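Local atomic coordinates of endolysin (Escherichia coli O157 typing phage 15, PDB entry 7M5I), a protein that probably hydrolyses the beta-1,4-linked glycan strands of the host peptidoglycan as a muramidase, helping the phage burst the bacterial cell at the end of infection. Residues N140-K143 against N144-M148; K12-D15 against A16-F20. All blocks are in the same frame, centred on the assembly; numbering follows the deposited sequence.

How the contacts relate
Both contacts are single stretches of helix in which one turn meets the next, and in each four i to i+4 backbone hydrogen bonds join the two segments. Contact 2 occupies most of helix 11-21, contact 1 the opening turns of helix 140-155; their centres lie about 14 Å apart. The helices touch, among other places, where Arg145 packs on Phe20 and Met148 on Phe19 and Phe20. Each is part buried and part surface, but the chemistry differs. In contact 1 the inward residues are arginines paired with acids, whereas contact 2 buries Gly13, Ala16 and Ile17 and carries Lys12, Asp15 and Lys18 on its more exposed side.

Contact 1: residues N140-K143 against N144-M148; sequences NGLK and NRRRM
Leu142 and Arg146, one helical turn apart, run side by side in the same direction, and here the contact is tight. The Arg146 amide donates to Leu142 O at 2.7 Å with a N-H...O angle of 163°, while its CG sits 3.1 Å from the same Leu142 O. Bends at chi2 (-70°) and chi3 (93°) then turn the Arg146 chain so that NH2 comes within 4.0 Å of Leu142 CD2. The guanidinium is buried and its nitrogens are well supplied: NE forms a salt bridge with Glu149, and NH2 bonds Trp127 O and Asn97 OD1. Around this pair run the ordinary bonds of an alpha-helix, Asn144 N to Asn140 O at 2.9 Å and Arg147 N to Lys143 O at 3.0 Å among them. They form the first turns of helix 140-155 in this phage-type lysozyme fold of glycosyl hydrolase family 24. Arg145 reaches inward in an extended chain; its NE pairs with Glu149, and NH1 makes a weak, long ion pair with Glu21, the predicted proton donor/acceptor. The solvent side is looser. Lys143 is exposed, with only its CB close to the next segment, and the exposed Asn144 finds its side-chain partner in Arg147, which approaches side-on. Arg147 NE and NH2 both donate to Asn144 OD1, at 2.8 and 2.9 Å; OD1 lies practically in the guanidinium plane. NH2 comes in the amide's carbonyl plane on a lone pair, NE from a tilt, and the paired grip restrains how the guanidinium turns. Over one face of the same guanidinium, Met148 CG sits 3.7 Å above the plane.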
ATOM      1  N   ASN A 140     -10.102  10.885   6.638  1.00 31.58           N
ATOM      2  CA  ASN A 140     -10.999  10.805   5.449  1.00 31.88           C
ATOM      3  C   ASN A 140     -10.195  10.321   4.258  1.00 29.11           C
ATOM      4  O   ASN A 140     -10.756   9.517   3.466  1.00 28.36           O
ATOM      5  CB  ASN A 140     -11.729  12.117   5.217  1.00 35.15           C
ATOM      6  CG  ASN A 140     -12.815  12.346   6.239  1.00 41.05           C
ATOM      7  OD1 ASN A 140     -13.304  11.426   6.932  1.00 46.15           O
ATOM      8  ND2 ASN A 140     -13.225  13.601   6.318  1.00 46.02           N
ATOM      9  N   GLY A 141      -8.934  10.719   4.095  1.00 24.62           N
ATOM     10  CA  GLY A 141      -8.056  10.255   3.005  1.00 25.66           C
ATOM     11  C   GLY A 141      -7.877   8.754   3.048  1.00 25.07           C
ATOM     12  O   GLY A 141      -7.965   8.096   2.021  1.00 23.23           O
ATOM     13  N   LEU A 142      -7.638   8.207   4.247  1.00 24.71           N
ATOM     14  CA  LEU A 142      -7.519   6.756   4.398  1.00 24.67           C
ATOM     15  C   LEU A 142      -8.883   6.090   4.108  1.00 25.56           C
ATOM     16  O   LEU A 142      -8.861   5.012   3.488  1.00 24.77           O
ATOM     17  CB  LEU A 142      -7.039   6.370   5.794  1.00 27.01           C
ATOM     18  CG  LEU A 142      -5.554   6.642   6.035  1.00 27.45           C
ATOM     19  CD1 LEU A 142      -5.163   6.107   7.415  1.00 31.20           C
ATOM     20  CD2 LEU A 142      -4.694   6.050   4.951  1.00 30.05           C
ATOM     21  N   LYS A 143      -9.986   6.648   4.578  1.00 25.04           N
ATOM     22  CA  LYS A 143     -11.304   6.040   4.239  1.00 26.79           C
ATOM     23  C   LYS A 143     -11.429   5.943   2.720  1.00 25.39           C
ATOM     24  O   LYS A 143     -11.947   4.909   2.234  1.00 25.05           O
ATOM     25  CB  LYS A 143     -12.466   6.825   4.832  1.00 28.45           C
ATOM     26  CG  LYS A 143     -12.619   6.706   6.338  1.00 32.73           C
ATOM     27  CD  LYS A 143     -13.745   7.558   6.820  1.00 36.45           C
ATOM     28  CE  LYS A 143     -15.110   6.965   6.750  1.00 43.84           C
ATOM     29  NZ  LYS A 143     -15.961   7.753   7.698  1.00 47.95           N
ATOM     30  N   ASN A 144     -11.025   6.978   1.993  1.00 25.38           N
ATOM     31  CA  ASN A 144     -11.137   6.958   0.507  1.00 25.01           C
ATOM     32  C   ASN A 144     -10.237   5.875  -0.075  1.00 25.11           C
ATOM     33  O   ASN A 144     -10.656   5.118  -0.994  1.00 24.72           O
ATOM     34  CB  ASN A 144     -10.890   8.337  -0.060  1.00 25.77           C
ATOM     35  CG  ASN A 144     -11.425   8.482  -1.463  1.00 28.52           C
ATOM     36  OD1 ASN A 144     -12.493   7.922  -1.788  1.00 29.10           O
ATOM     37  ND2 ASN A 144     -10.733   9.314  -2.218  1.00 30.49           N
ATOM     38  N   ARG A 145      -8.986   5.812   0.392  1.00 23.22           N
ATOM     39  CA  ARG A 145      -8.030   4.815  -0.093  1.00 22.26           C
ATOM     40  C   ARG A 145      -8.566   3.430   0.234  1.00 21.72           C
ATOM     41  O   ARG A 145      -8.520   2.565  -0.681  1.00 23.46           O
ATOM     42  CB  ARG A 145      -6.648   5.040   0.503  1.00 22.32           C
ATOM     43  CG  ARG A 145      -5.645   3.992   0.062  1.00 22.08           C
ATOM     44  CD  ARG A 145      -4.234   4.323   0.532  1.00 25.07           C
ATOM     45  NE  ARG A 145      -3.305   3.305   0.110  1.00 25.41           N
ATOM     46  CZ  ARG A 145      -2.001   3.496   0.007  1.00 29.38           C
ATOM     47  NH1 ARG A 145      -1.476   4.682   0.319  1.00 25.01           N
ATOM     48  NH2 ARG A 145      -1.222   2.512  -0.405  1.00 27.42           N
ATOM     49  N   ARG A 146      -9.088   3.221   1.441  1.00 21.79           N
ATOM     50  CA  ARG A 146      -9.600   1.881   1.829  1.00 23.60           C
ATOM     51  C   ARG A 146     -10.774   1.481   0.921  1.00 24.38           C
ATOM     52  O   ARG A 146     -10.811   0.270   0.494  1.00 23.35           O
ATOM     53  CB  ARG A 146     -10.009   1.841   3.291  1.00 25.52           C
ATOM     54  CG  ARG A 146      -8.859   1.969   4.280  1.00 26.58           C
ATOM     55  CD  ARG A 146      -7.896   0.833   4.392  1.00 26.96           C
ATOM     56  NE  ARG A 146      -6.748   0.971   3.549  1.00 26.32           N
ATOM     57  CZ  ARG A 146      -5.589   1.559   3.880  1.00 27.85           C
ATOM     58  NH1 ARG A 146      -4.650   1.683   2.972  1.00 26.25           N
ATOM     59  NH2 ARG A 146      -5.415   2.124   5.071  1.00 27.50           N
ATOM     60  N   ARG A 147     -11.697   2.391   0.652  1.00 24.20           N
ATOM     61  CA  ARG A 147     -12.843   2.002  -0.209  1.00 26.12           C
ATOM     62  C   ARG A 147     -12.331   1.664  -1.633  1.00 25.01           C
ATOM     63  O   ARG A 147     -12.843   0.665  -2.241  1.00 23.54           O
ATOM     64  CB  ARG A 147     -14.005   2.969  -0.140  1.00 27.61           C
ATOM     65  CG  ARG A 147     -13.721   4.284  -0.773  1.00 29.50           C
ATOM     66  CD  ARG A 147     -14.374   4.409  -2.133  1.00 30.69           C
ATOM     67  NE  ARG A 147     -13.970   5.689  -2.662  1.00 29.71           N
ATOM     68  CZ  ARG A 147     -14.220   6.107  -3.899  1.00 29.43           C
ATOM     69  NH1 ARG A 147     -14.974   5.346  -4.675  1.00 27.67           N
ATOM     70  NH2 ARG A 147     -13.807   7.280  -4.317  1.00 28.96           N
ATOM     71  N   MET A 148     -11.354   2.405  -2.173  1.00 23.10           N
ATOM     72  CA  MET A 148     -10.815   2.087  -3.517  1.00 22.80           C
ATOM     73  C   MET A 148     -10.036   0.750  -3.501  1.00 23.82           C
ATOM     74  O   MET A 148     -10.130  -0.004  -4.481  1.00 22.68           O
ATOM     75  CB  MET A 148      -9.970   3.258  -4.011  1.00 24.38           C
ATOM     76  CG  MET A 148     -10.816   4.455  -4.334  1.00 26.10           C
ATOM     77  SD  MET A 148      -9.790   5.720  -5.116  1.00 28.46           S
ATOM     78  CE  MET A 148     -10.997   6.870  -5.769  1.00 40.75           C
TER

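Contact 2: residues K12-D15 against A16-F20; sequences KGLD and AIKFF
Leu14 places its CG anti to the backbone N (chi1 -174°), while Lys18, with CG beside its own N (chi1 -71°), runs out in an extended chain, and the two side chains cross at a slant. The aliphatic part of the lysine does the touching: Lys18 CE lies 4.0 Å from Leu14 CD2. Lower down, Lys18 CG rests 3.4 Å from Leu14 O, the oxygen that also takes the Lys18 amide at 2.9 Å, a nearly straight bond (168°). At its far end Lys18 NZ forms a salt bridge with Glu61. Asp15 OD1 lies 4.4 Å from Lys18 NZ, beyond a salt bridge, though its charge may still favour the ammonium; the aspartate's own partner is Arg11, through OD2. On the buried side, aliphatic carbons lie against a backbone carbonyl: Ala16 CB sits 3.6 Å from Gly13 O, and Ile17 CG1 comes to 3.5 Å from that same oxygen. Ile17 and the partly exposed Leu14 pack on Leu64 of helix 57-78, and Ala16 on Ile152 of helix 140-155. One turn on, Ala16 O lies 3.1 Å above one face of the Phe20 ring, offset toward its rim. This is an amphipathic alpha-helix, and in the phage-type lysozyme fold helix 11-21 ends at Glu21, the predicted proton donor/acceptor.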
ATOM      1  N   LYS A  12      -1.427  -2.772 -13.323  1.00 28.76           N
ATOM      2  CA  LYS A  12      -2.601  -2.045 -12.777  1.00 29.42           C
ATOM      3  C   LYS A  12      -2.443  -1.831 -11.267  1.00 25.47           C
ATOM      4  O   LYS A  12      -2.836  -0.744 -10.729  1.00 24.60           O
ATOM      5  CB  LYS A  12      -3.878  -2.806 -13.115  1.00 31.62           C
ATOM      6  CG  LYS A  12      -4.328  -2.737 -14.559  1.00 35.96           C
ATOM      7  CD  LYS A  12      -5.602  -3.537 -14.784  1.00 40.40           C
ATOM      8  CE  LYS A  12      -6.140  -3.307 -16.178  1.00 49.35           C
ATOM      9  NZ  LYS A  12      -6.993  -4.412 -16.697  1.00 55.48           N
ATOM     10  N   GLY A  13      -1.868  -2.793 -10.555  1.00 24.46           N
ATOM     11  CA  GLY A  13      -1.648  -2.656  -9.108  1.00 25.10           C
ATOM     12  C   GLY A  13      -0.614  -1.585  -8.813  1.00 24.80           C
ATOM     13  O   GLY A  13      -0.821  -0.805  -7.880  1.00 24.74           O
ATOM     14  N   LEU A  14       0.447  -1.522  -9.623  1.00 25.44           N
ATOM     15  CA  LEU A  14       1.492  -0.476  -9.420  1.00 25.35           C
ATOM     16  C   LEU A  14       0.852   0.893  -9.732  1.00 24.16           C
ATOM     17  O   LEU A  14       1.098   1.810  -8.957  1.00 26.50           O
ATOM     18  CB  LEU A  14       2.709  -0.741 -10.294  1.00 26.14           C
ATOM     19  CG  LEU A  14       3.892   0.209 -10.052  1.00 27.77           C
ATOM     20  CD1 LEU A  14       4.541  -0.048  -8.730  1.00 30.96           C
ATOM     21  CD2 LEU A  14       4.872   0.070 -11.170  1.00 30.13           C
ATOM     22  N   ASP A  15       0.071   0.983 -10.789  1.00 25.82           N
ATOM     23  CA  ASP A  15      -0.655   2.223 -11.193  1.00 26.92           C
ATOM     24  C   ASP A  15      -1.531   2.681 -10.019  1.00 23.76           C
ATOM     25  O   ASP A  15      -1.583   3.868  -9.743  1.00 23.28           O
ATOM     26  CB  ASP A  15      -1.520   1.977 -12.448  1.00 29.31           C
ATOM     27  CG  ASP A  15      -0.854   1.761 -13.807  1.00 37.66           C
ATOM     28  OD1 ASP A  15       0.352   2.058 -13.976  1.00 36.90           O
ATOM     29  OD2 ASP A  15      -1.579   1.263 -14.698  1.00 47.18           O
ATOM     30  N   ALA A  16      -2.217   1.773  -9.316  1.00 23.50           N
ATOM     31  CA  ALA A  16      -3.083   2.110  -8.180  1.00 21.72           C
ATOM     32  C   ALA A  16      -2.249   2.670  -7.024  1.00 21.86           C
ATOM     33  O   ALA A  16      -2.622   3.726  -6.431  1.00 22.57           O
ATOM     34  CB  ALA A  16      -3.945   0.942  -7.753  1.00 22.64           C
ATOM     35  N   ILE A  17      -1.121   2.060  -6.702  1.00 22.20           N
ATOM     36  CA  ILE A  17      -0.265   2.568  -5.584  1.00 22.14           C
ATOM     37  C   ILE A  17       0.249   3.949  -5.981  1.00 21.37           C
ATOM     38  O   ILE A  17       0.251   4.844  -5.103  1.00 21.43           O
ATOM     39  CB  ILE A  17       0.855   1.553  -5.256  1.00 24.28           C
ATOM     40  CG1 ILE A  17       0.182   0.285  -4.719  1.00 25.09           C
ATOM     41  CG2 ILE A  17       1.808   2.181  -4.254  1.00 25.23           C
ATOM     42  CD1 ILE A  17       1.135  -0.843  -4.361  1.00 26.45           C
ATOM     43  N   LYS A  18       0.669   4.135  -7.230  1.00 22.42           N
ATOM     44  CA  LYS A  18       1.116   5.470  -7.717  1.00 22.21           C
ATOM     45  C   LYS A  18      -0.004   6.469  -7.450  1.00 22.07           C
ATOM     46  O   LYS A  18       0.260   7.600  -7.025  1.00 23.83           O
ATOM     47  CB  LYS A  18       1.495   5.430  -9.197  1.00 22.20           C
ATOM     48  CG  LYS A  18       2.781   4.690  -9.520  1.00 21.81           C
ATOM     49  CD  LYS A  18       2.967   4.613 -11.006  1.00 23.95           C
ATOM     50  CE  LYS A  18       4.281   4.038 -11.456  1.00 25.41           C
ATOM     51  NZ  LYS A  18       4.228   3.738 -12.895  1.00 28.23           N
ATOM     52  N   PHE A  19      -1.219   6.122  -7.831  1.00 21.95           N
ATOM     53  CA  PHE A  19      -2.407   6.996  -7.724  1.00 21.62           C
ATOM     54  C   PHE A  19      -2.655   7.383  -6.266  1.00 22.67           C
ATOM     55  O   PHE A  19      -2.874   8.561  -5.923  1.00 21.99           O
ATOM     56  CB  PHE A  19      -3.576   6.270  -8.338  1.00 23.04           C
ATOM     57  CG  PHE A  19      -4.880   7.030  -8.231  1.00 21.99           C
ATOM     58  CD1 PHE A  19      -5.678   6.922  -7.122  1.00 24.43           C
ATOM     59  CD2 PHE A  19      -5.274   7.850  -9.261  1.00 28.94           C
ATOM     60  CE1 PHE A  19      -6.879   7.628  -7.045  1.00 26.70           C
ATOM     61  CE2 PHE A  19      -6.482   8.555  -9.184  1.00 30.74           C
ATOM     62  CZ  PHE A  19      -7.242   8.473  -8.049  1.00 28.18           C
ATOM     63  N   PHE A  20      -2.561   6.410  -5.354  1.00 23.54           N
ATOM     64  CA  PHE A  20      -2.766   6.636  -3.905  1.00 22.92           C
ATOM     65  C   PHE A  20      -1.666   7.521  -3.284  1.00 24.76           C
ATOM     66  O   PHE A  20      -1.975   8.344  -2.361  1.00 24.51           O
ATOM     67  CB  PHE A  20      -2.842   5.311  -3.140  1.00 23.44           C
ATOM     68  CG  PHE A  20      -4.009   4.440  -3.525  1.00 23.08           C
ATOM     69  CD1 PHE A  20      -5.285   4.980  -3.807  1.00 25.74           C
ATOM     70  CD2 PHE A  20      -3.857   3.062  -3.550  1.00 25.20           C
ATOM     71  CE1 PHE A  20      -6.330   4.149  -4.166  1.00 27.54           C
ATOM     72  CE2 PHE A  20      -4.907   2.234  -3.913  1.00 25.16           C
ATOM     73  CZ  PHE A  20      -6.139   2.767  -4.233  1.00 27.48           C
TER